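Local coordinates for response regulator ChrA (Corynebacterium diphtheriae, PDB 4YN8), which is the response regulator of a haem-sensing two-component system, probably binding DNA through a LuxR-type helix-turn-helix domain to regulate transcription, at residues G73-T85 / A97-L110. The protein carries 1 engineered substitution. Residues are numbered along the deposited sequence; the frame is centred on the assembly and turned at random.
Sequences GGPPVLILTTYDT and AMGYLLKDAPESAL. With SO4 (sulfate ion), chain E; SO4 (sulfate ion), chain B.
L80 packs its CB on K103 CG at 3.7 Å, and its CD2 lies 3.8 Å from L101 CB. L80 and L101 run side by side on one face of the sheet. L110, from the first turn of helix 107-119, closes over this face and brings CD1 to 4.0 Å from L78 CD2. I79 is on the other face, beside Y100. Its CG1 is anti to the carbonyl carbon (chi1 -70°) and its chain is extended, which carries CD1 to A97 CB and to the Y100 ring at CE2. Y100 OH accepts the A97 N-H and also bonds A92 O, so the ring is tied at its far end.

The backbones form a parallel pair, strands 77-81 and 99-102. V77 O, I79 N, I79 O and T81 N bond G99 N, G99 O, L101 N and L101 O in turn. The last bond, K103 N to T81 O, is short at 2.7 Å. It sets K103 just past the strand end, with CG 3.4 Å from T81 O. From there the lysine chain runs extended past L80. Its NZ bonds D54 OD1 and reaches O1 of a sulfate at 2.9 Å. T81 OG1, anti to its own N (chi1 -163°), bonds O4 of that sulfate at 2.7 Å. The backbone N atoms of I55 and Q56 also bond this sulfate.

The two strands and helix 89-94 form a beta-alpha-beta crossover of a CheY-like receiver domain. D54 is a magnesium ligand and probably the phosphorylation site. T81 and K103 probably correspond to the switch threonine or serine and the conserved lysine of receiver domains. The sulfate, probably from the crystallisation liquor, is consistent with a pocket built to hold a phosphoryl group.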
ATOM      1  N   GLY A  73      22.825   1.736   3.834  1.00 13.99           N
ATOM      2  CA  GLY A  73      23.590   1.273   2.672  1.00 15.92           C
ATOM      3  C   GLY A  73      23.735  -0.251   2.784  1.00 18.90           C
ATOM      4  O   GLY A  73      24.820  -0.788   2.569  1.00 19.68           O
ATOM      5  N   GLY A  74      22.638  -0.924   3.149  1.00 18.00           N
ATOM      6  CA  GLY A  74      22.586  -2.358   3.599  1.00 17.02           C
ATOM      7  C   GLY A  74      22.411  -3.121   2.348  1.00 14.78           C
ATOM      8  O   GLY A  74      22.498  -2.560   1.250  1.00 16.08           O
ATOM      9  N   PRO A  75      22.109  -4.409   2.457  1.00 12.37           N
ATOM     10  CA  PRO A  75      21.944  -5.133   1.197  1.00 11.12           C
ATOM     11  C   PRO A  75      20.665  -4.732   0.494  1.00 10.14           C
ATOM     12  O   PRO A  75      19.804  -4.148   1.115  1.00  9.02           O
ATOM     13  CB  PRO A  75      21.882  -6.598   1.605  1.00 11.53           C
ATOM     14  CG  PRO A  75      21.595  -6.599   3.053  1.00 11.45           C
ATOM     15  CD  PRO A  75      22.004  -5.270   3.651  1.00 12.18           C
ATOM     16  N   PRO A  76      20.591  -4.987  -0.805  1.00  9.63           N
ATOM     17  CA  PRO A  76      19.387  -4.681  -1.561  1.00  8.86           C
ATOM     18  C   PRO A  76      18.268  -5.619  -1.157  1.00  8.34           C
ATOM     19  O   PRO A  76      18.507  -6.727  -0.681  1.00  8.41           O
ATOM     20  CB  PRO A  76      19.818  -4.938  -3.002  1.00  8.81           C
ATOM     21  CG  PRO A  76      20.844  -5.973  -2.936  1.00  9.48           C
ATOM     22  CD  PRO A  76      21.608  -5.628  -1.657  1.00  9.53           C
ATOM     23  N   VAL A  77      17.036  -5.140  -1.337  1.00  7.77           N
ATOM     24  CA  VAL A  77      15.816  -5.789  -0.850  1.00  7.36           C
ATOM     25  C   VAL A  77      14.884  -6.139  -2.014  1.00  7.30           C
ATOM     26  O   VAL A  77      14.693  -5.317  -2.930  1.00  7.91           O
ATOM     27  CB  VAL A  77      15.061  -4.867   0.085  1.00  7.17           C
ATOM     28  CG1 VAL A  77      13.713  -5.440   0.539  1.00  7.63           C
ATOM     29  CG2 VAL A  77      15.972  -4.500   1.250  1.00  7.81           C
ATOM     30  N   LEU A  78      14.386  -7.371  -1.996  1.00  7.06           N
ATOM     31  CA  LEU A  78      13.307  -7.793  -2.861  1.00  7.53           C
ATOM     32  C   LEU A  78      12.067  -7.926  -1.990  1.00  7.29           C
ATOM     33  O   LEU A  78      12.045  -8.745  -1.053  1.00  7.18           O
ATOM     34  CB  LEU A  78      13.656  -9.132  -3.555  1.00  7.59           C
ATOM     35  CG  LEU A  78      12.521  -9.870  -4.249  1.00  8.08           C
ATOM     36  CD1 LEU A  78      12.055  -8.952  -5.398  1.00  8.21           C
ATOM     37  CD2 LEU A  78      13.065 -11.198  -4.753  1.00  8.51           C
ATOM     38  N   ILE A  79      11.013  -7.133  -2.280  1.00  7.44           N
ATOM     39  CA  ILE A  79       9.754  -7.218  -1.561  1.00  8.04           C
ATOM     40  C   ILE A  79       8.817  -8.151  -2.302  1.00  8.79           C
ATOM     41  O   ILE A  79       8.630  -8.022  -3.529  1.00  9.06           O
ATOM     42  CB  ILE A  79       9.082  -5.832  -1.432  1.00  8.56           C
ATOM     43  CG1 ILE A  79       9.884  -4.979  -0.481  1.00  8.76           C
ATOM     44  CG2 ILE A  79       7.637  -5.947  -0.985  1.00  8.79           C
ATOM     45  CD1 ILE A  79       9.383  -3.524  -0.389  1.00 10.02           C
ATOM     46  N   LEU A  80       8.267  -9.081  -1.534  1.00  9.27           N
ATOM     47  CA  LEU A  80       7.254 -10.043  -2.017  1.00  9.81           C
ATOM     48  C   LEU A  80       5.909  -9.726  -1.439  1.00 10.44           C
ATOM     49  O   LEU A  80       5.757  -9.433  -0.246  1.00 11.90           O
ATOM     50  CB  LEU A  80       7.618 -11.452  -1.687  1.00 10.77           C
ATOM     51  CG  LEU A  80       8.971 -11.978  -2.169  1.00 10.71           C
ATOM     52  CD1 LEU A  80       9.210 -13.434  -1.773  1.00 11.31           C
ATOM     53  CD2 LEU A  80       9.200 -11.804  -3.640  1.00 10.95           C
ATOM     54  N   THR A  81       4.892  -9.791  -2.284  1.00 10.78           N
ATOM     55  CA  THR A  81       3.552  -9.587  -1.769  1.00 11.08           C
ATOM     56  C   THR A  81       2.567 -10.430  -2.554  1.00 10.35           C
ATOM     57  O   THR A  81       2.971 -11.306  -3.305  1.00  9.55           O
ATOM     58  CB  THR A  81       3.235  -8.096  -1.730  1.00 11.42           C
ATOM     59  OG1 THR A  81       2.097  -7.824  -0.886  1.00 11.82           O
ATOM     60  CG2 THR A  81       3.066  -7.502  -3.115  1.00 12.10           C
ATOM     61  N   THR A  82       1.275 -10.224  -2.293  1.00 11.86           N
ATOM     62  CA  THR A  82       0.211 -10.902  -3.050  1.00 12.56           C
ATOM     63  C   THR A  82      -0.660  -9.845  -3.767  1.00 11.79           C
ATOM     64  O   THR A  82      -0.790  -8.701  -3.348  1.00 11.80           O
ATOM     65  CB  THR A  82      -0.672 -11.799  -2.156  1.00 14.83           C
ATOM     66  OG1 THR A  82      -1.384 -11.033  -1.192  1.00 16.13           O
ATOM     67  CG2 THR A  82       0.178 -12.794  -1.380  1.00 15.51           C
ATOM     68  N   TYR A  83      -1.256 -10.261  -4.841  1.00 12.59           N
ATOM     69  CA  TYR A  83      -1.994  -9.305  -5.685  1.00 14.70           C
ATOM     70  C   TYR A  83      -3.176  -8.685  -4.957  1.00 14.30           C
ATOM     71  O   TYR A  83      -3.580  -7.564  -5.284  1.00 17.37           O
ATOM     72  CB  TYR A  83      -2.410  -9.980  -6.989  1.00 15.07           C
ATOM     73  CG  TYR A  83      -3.612 -10.883  -6.876  1.00 15.76           C
ATOM     74  CD1 TYR A  83      -3.475 -12.223  -6.519  1.00 16.71           C
ATOM     75  CD2 TYR A  83      -4.901 -10.380  -7.099  1.00 17.67           C
ATOM     76  CE1 TYR A  83      -4.577 -13.044  -6.411  1.00 18.26           C
ATOM     77  CE2 TYR A  83      -6.010 -11.220  -6.999  1.00 18.80           C
ATOM     78  CZ  TYR A  83      -5.842 -12.541  -6.633  1.00 17.69           C
ATOM     79  OH  TYR A  83      -6.957 -13.388  -6.550  1.00 18.07           O
ATOM     80  N   ASP A  84      -3.700  -9.409  -3.977  1.00 13.43           N
ATOM     81  CA  ASP A  84      -4.857  -8.995  -3.205  1.00 13.49           C
ATOM     82  C   ASP A  84      -4.513  -8.680  -1.784  1.00 12.00           C
ATOM     83  O   ASP A  84      -5.348  -8.748  -0.863  1.00 11.81           O
ATOM     84  CB  ASP A  84      -5.972 -10.052  -3.245  1.00 15.36           C
ATOM     85  CG  ASP A  84      -5.546 -11.411  -2.671  1.00 17.90           C
ATOM     86  OD1 ASP A  84      -4.303 -11.672  -2.431  1.00 14.28           O
ATOM     87  OD2 ASP A  84      -6.487 -12.219  -2.512  1.00 16.84           O
ATOM     88  N   THR A  85      -3.257  -8.251  -1.547  1.00 10.98           N
ATOM     89  CA  THR A  85      -2.831  -8.043  -0.207  1.00 11.12           C
ATOM     90  C   THR A  85      -3.634  -6.942   0.489  1.00 12.81           C
ATOM     91  O   THR A  85      -4.078  -5.967  -0.145  1.00 13.29           O
ATOM     92  CB  THR A  85      -1.315  -7.631  -0.123  1.00 11.45           C
ATOM     93  OG1 THR A  85      -0.920  -7.571   1.268  1.00 12.53           O
ATOM     94  CG2 THR A  85      -1.060  -6.353  -0.914  1.00 12.09           C
ATOM     95  N   ALA A  97      12.327  -0.292  -2.763  1.00  8.31           N
ATOM     96  CA  ALA A  97      13.121  -1.509  -2.772  1.00  9.22           C
ATOM     97  C   ALA A  97      13.682  -1.747  -4.173  1.00  9.92           C
ATOM     98  O   ALA A  97      13.075  -1.360  -5.153  1.00  9.91           O
ATOM     99  CB  ALA A  97      12.272  -2.679  -2.377  1.00  8.68           C
ATOM    100  N   MET A  98      14.818  -2.412  -4.234  1.00  9.95           N
ATOM    101  CA  MET A  98      15.441  -2.797  -5.498  1.00 10.68           C
ATOM    102  C   MET A  98      14.464  -3.584  -6.357  1.00 10.34           C
ATOM    103  O   MET A  98      14.313  -3.270  -7.556  1.00 11.89           O
ATOM    104  CB  MET A  98      16.719  -3.577  -5.254  1.00 11.44           C
ATOM    105  CG  MET A  98      17.523  -3.977  -6.459  1.00 13.28           C
ATOM    106  SD  MET A  98      18.141  -2.575  -7.428  1.00 16.18           S
ATOM    107  CE  MET A  98      19.048  -1.663  -6.229  1.00 18.65           C
ATOM    108  N   GLY A  99      13.779  -4.568  -5.755  1.00  9.42           N
ATOM    109  CA  GLY A  99      12.828  -5.385  -6.514  1.00  8.89           C
ATOM    110  C   GLY A  99      11.512  -5.617  -5.832  1.00  8.12           C
ATOM    111  O   GLY A  99      11.405  -5.507  -4.601  1.00  7.31           O
ATOM    112  N   TYR A 100      10.516  -5.963  -6.644  1.00  8.22           N
ATOM    113  CA  TYR A 100       9.167  -6.272  -6.187  1.00  8.33           C
ATOM    114  C   TYR A 100       8.710  -7.464  -7.041  1.00  9.39           C
ATOM    115  O   TYR A 100       8.928  -7.475  -8.263  1.00 11.49           O
ATOM    116  CB  TYR A 100       8.182  -5.114  -6.464  1.00  8.52           C
ATOM    117  CG  TYR A 100       8.485  -3.871  -5.681  1.00  8.15           C
ATOM    118  CD1 TYR A 100       9.428  -2.952  -6.112  1.00  8.56           C
ATOM    119  CD2 TYR A 100       7.893  -3.685  -4.488  1.00  8.14           C
ATOM    120  CE1 TYR A 100       9.780  -1.884  -5.331  1.00  8.82           C
ATOM    121  CE2 TYR A 100       8.160  -2.555  -3.713  1.00  8.05           C
ATOM    122  CZ  TYR A 100       9.127  -1.693  -4.135  1.00  8.50           C
ATOM    123  OH  TYR A 100       9.423  -0.629  -3.338  1.00  9.67           O
ATOM    124  N   LEU A 101       8.042  -8.400  -6.399  1.00  9.06           N
ATOM    125  CA  LEU A 101       7.500  -9.587  -7.083  1.00  9.74           C
ATOM    126  C   LEU A 101       6.341 -10.123  -6.305  1.00  9.76           C
ATOM    127  O   LEU A 101       6.254  -9.925  -5.090  1.00  9.40           O
ATOM    128  CB  LEU A 101       8.584 -10.665  -7.206  1.00 11.38           C
ATOM    129  CG  LEU A 101       8.304 -11.761  -8.236  1.00 13.32           C
ATOM    130  CD1 LEU A 101       8.430 -11.256  -9.650  1.00 15.01           C
ATOM    131  CD2 LEU A 101       9.259 -12.954  -7.994  1.00 14.63           C
ATOM    132  N   LEU A 102       5.403 -10.793  -6.975  1.00  9.47           N
ATOM    133  CA  LEU A 102       4.383 -11.500  -6.245  1.00 10.45           C
ATOM    134  C   LEU A 102       4.843 -12.858  -5.764  1.00 10.97           C
ATOM    135  O   LEU A 102       5.610 -13.524  -6.420  1.00 12.00           O
ATOM    136  CB  LEU A 102       3.102 -11.672  -7.064  1.00 11.63           C
ATOM    137  CG  LEU A 102       2.419 -10.390  -7.518  1.00 13.48           C
ATOM    138  CD1 LEU A 102       1.156 -10.735  -8.311  1.00 15.09           C
ATOM    139  CD2 LEU A 102       2.090  -9.515  -6.354  1.00 13.50           C
ATOM    140  N   LYS A 103       4.324 -13.286  -4.627  1.00 12.29           N
ATOM    141  CA  LYS A 103       4.769 -14.565  -4.009  1.00 14.75           C
ATOM    142  C   LYS A 103       4.429 -15.803  -4.794  1.00 17.72           C
ATOM    143  O   LYS A 103       5.138 -16.798  -4.664  1.00 17.72           O
ATOM    144  CB  LYS A 103       4.201 -14.745  -2.617  1.00 14.49           C
ATOM    145  CG  LYS A 103       4.710 -13.752  -1.611  1.00 13.87           C
ATOM    146  CD  LYS A 103       4.106 -13.927  -0.219  1.00 15.21           C
ATOM    147  CE  LYS A 103       4.641 -12.857   0.704  1.00 15.11           C
ATOM    148  NZ  LYS A 103       3.732 -12.716   1.821  1.00 16.40           N
ATOM    149  N   ASP A 104       3.405 -15.723  -5.625  1.00 18.83           N
ATOM    150  CA  ASP A 104       3.053 -16.842  -6.510  1.00 22.94           C
ATOM    151  C   ASP A 104       3.470 -16.664  -7.973  1.00 20.57           C
ATOM    152  O   ASP A 104       2.958 -17.322  -8.867  1.00 21.92           O
ATOM    153  CB  ASP A 104       1.567 -17.108  -6.378  1.00 25.91           C
ATOM    154  CG  ASP A 104       0.705 -15.938  -6.855  1.00 29.20           C
ATOM    155  OD1 ASP A 104       1.225 -14.873  -7.310  1.00 29.30           O
ATOM    156  OD2 ASP A 104      -0.546 -16.109  -6.791  1.00 33.26           O
ATOM    157  N   ALA A 105       4.456 -15.821  -8.234  1.00 16.20           N
ATOM    158  CA  ALA A 105       5.094 -15.748  -9.508  1.00 14.87           C
ATOM    159  C   ALA A 105       5.702 -17.113  -9.870  1.00 14.03           C
ATOM    160  O   ALA A 105       5.955 -17.934  -9.015  1.00 13.40           O
ATOM    161  CB  ALA A 105       6.197 -14.702  -9.529  1.00 15.68           C
ATOM    162  N   PRO A 106       5.942 -17.335 -11.134  1.00 15.55           N
ATOM    163  CA  PRO A 106       6.699 -18.536 -11.547  1.00 15.14           C
ATOM    164  C   PRO A 106       8.024 -18.659 -10.776  1.00 14.92           C
ATOM    165  O   PRO A 106       8.704 -17.633 -10.526  1.00 14.46           O
ATOM    166  CB  PRO A 106       6.963 -18.266 -13.024  1.00 16.37           C
ATOM    167  CG  PRO A 106       5.849 -17.354 -13.450  1.00 17.29           C
ATOM    168  CD  PRO A 106       5.668 -16.447 -12.282  1.00 16.92           C
ATOM    169  N   GLU A 107       8.412 -19.867 -10.413  1.00 13.65           N
ATOM    170  CA  GLU A 107       9.683 -20.022  -9.644  1.00 14.51           C
ATOM    171  C   GLU A 107      10.871 -19.414 -10.350  1.00 12.87           C
ATOM    172  O   GLU A 107      11.744 -18.815  -9.711  1.00 12.65           O
ATOM    173  CB  GLU A 107       9.949 -21.483  -9.288  1.00 14.41           C
ATOM    174  CG  GLU A 107       8.791 -22.042  -8.442  1.00 15.61           C
ATOM    175  CD  GLU A 107       9.030 -23.421  -7.888  1.00 17.34           C
ATOM    176  OE1 GLU A 107      10.112 -23.953  -8.116  1.00 19.67           O
ATOM    177  OE2 GLU A 107       8.108 -23.978  -7.245  1.00 20.83           O
ATOM    178  N   SER A 108      10.915 -19.528 -11.678  1.00 12.72           N
ATOM    179  CA  SER A 108      12.000 -18.963 -12.450  1.00 12.60           C
ATOM    180  C   SER A 108      12.067 -17.430 -12.292  1.00 12.54           C
ATOM    181  O   SER A 108      13.142 -16.810 -12.374  1.00 12.36           O
ATOM    182  CB  SER A 108      11.846 -19.327 -13.939  1.00 14.45           C
ATOM    183  OG  SER A 108      10.611 -18.820 -14.454  1.00 14.68           O
ATOM    184  N   ALA A 109      10.912 -16.837 -12.175  1.00 11.95           N
ATOM    185  CA  ALA A 109      10.802 -15.372 -11.956  1.00 12.33           C
ATOM    186  C   ALA A 109      11.304 -14.971 -10.579  1.00 10.76           C
ATOM    187  O   ALA A 109      11.952 -13.918 -10.442  1.00 11.27           O
ATOM    188  CB  ALA A 109       9.378 -14.877 -12.168  1.00 12.70           C
ATOM    189  N   LEU A 110      11.065 -15.793  -9.582  1.00 11.32           N
ATOM    190  CA  LEU A 110      11.627 -15.533  -8.256  1.00 11.99           C
ATOM    191  C   LEU A 110      13.161 -15.647  -8.316  1.00 11.71           C
ATOM    192  O   LEU A 110      13.848 -14.795  -7.812  1.00 10.57           O
ATOM    193  CB  LEU A 110      11.075 -16.482  -7.206  1.00 12.21           C
ATOM    194  CG  LEU A 110      11.668 -16.318  -5.822  1.00 13.86           C
ATOM    195  CD1 LEU A 110      11.510 -14.878  -5.320  1.00 15.18           C
ATOM    196  CD2 LEU A 110      10.946 -17.266  -4.897  1.00 14.93           C
TER
HETATM  197  S   SO4 E 203       8.063 -22.334 -13.033  1.00 25.56           S
HETATM  198  O1  SO4 E 203       7.154 -22.008 -11.839  1.00 21.27           O
HETATM  199  O2  SO4 E 203       8.132 -23.837 -13.104  1.00 25.42           O
HETATM  200  O3  SO4 E 203       9.477 -21.825 -12.972  1.00 17.76           O
HETATM  201  O4  SO4 E 203       7.658 -21.817 -14.378  1.00 24.61           O
HETATM  202  S   SO4 B 200       2.185  -9.305   2.252  0.89 25.27           S
HETATM  203  O1  SO4 B 200       1.844 -10.540   1.521  0.89 23.34           O
HETATM  204  O2  SO4 B 200       0.983  -8.480   2.378  0.89 34.22           O
HETATM  205  O3  SO4 B 200       2.727  -9.458   3.625  0.89 27.99           O
HETATM  206  O4  SO4 B 200       3.243  -8.515   1.475  0.89 27.38           O
HETATM  207  O   HOH W   1      16.696  -2.234  -1.826  1.00 10.22           O
HETATM  208  O   HOH W   2      -0.215 -12.961  -5.613  1.00 15.71           O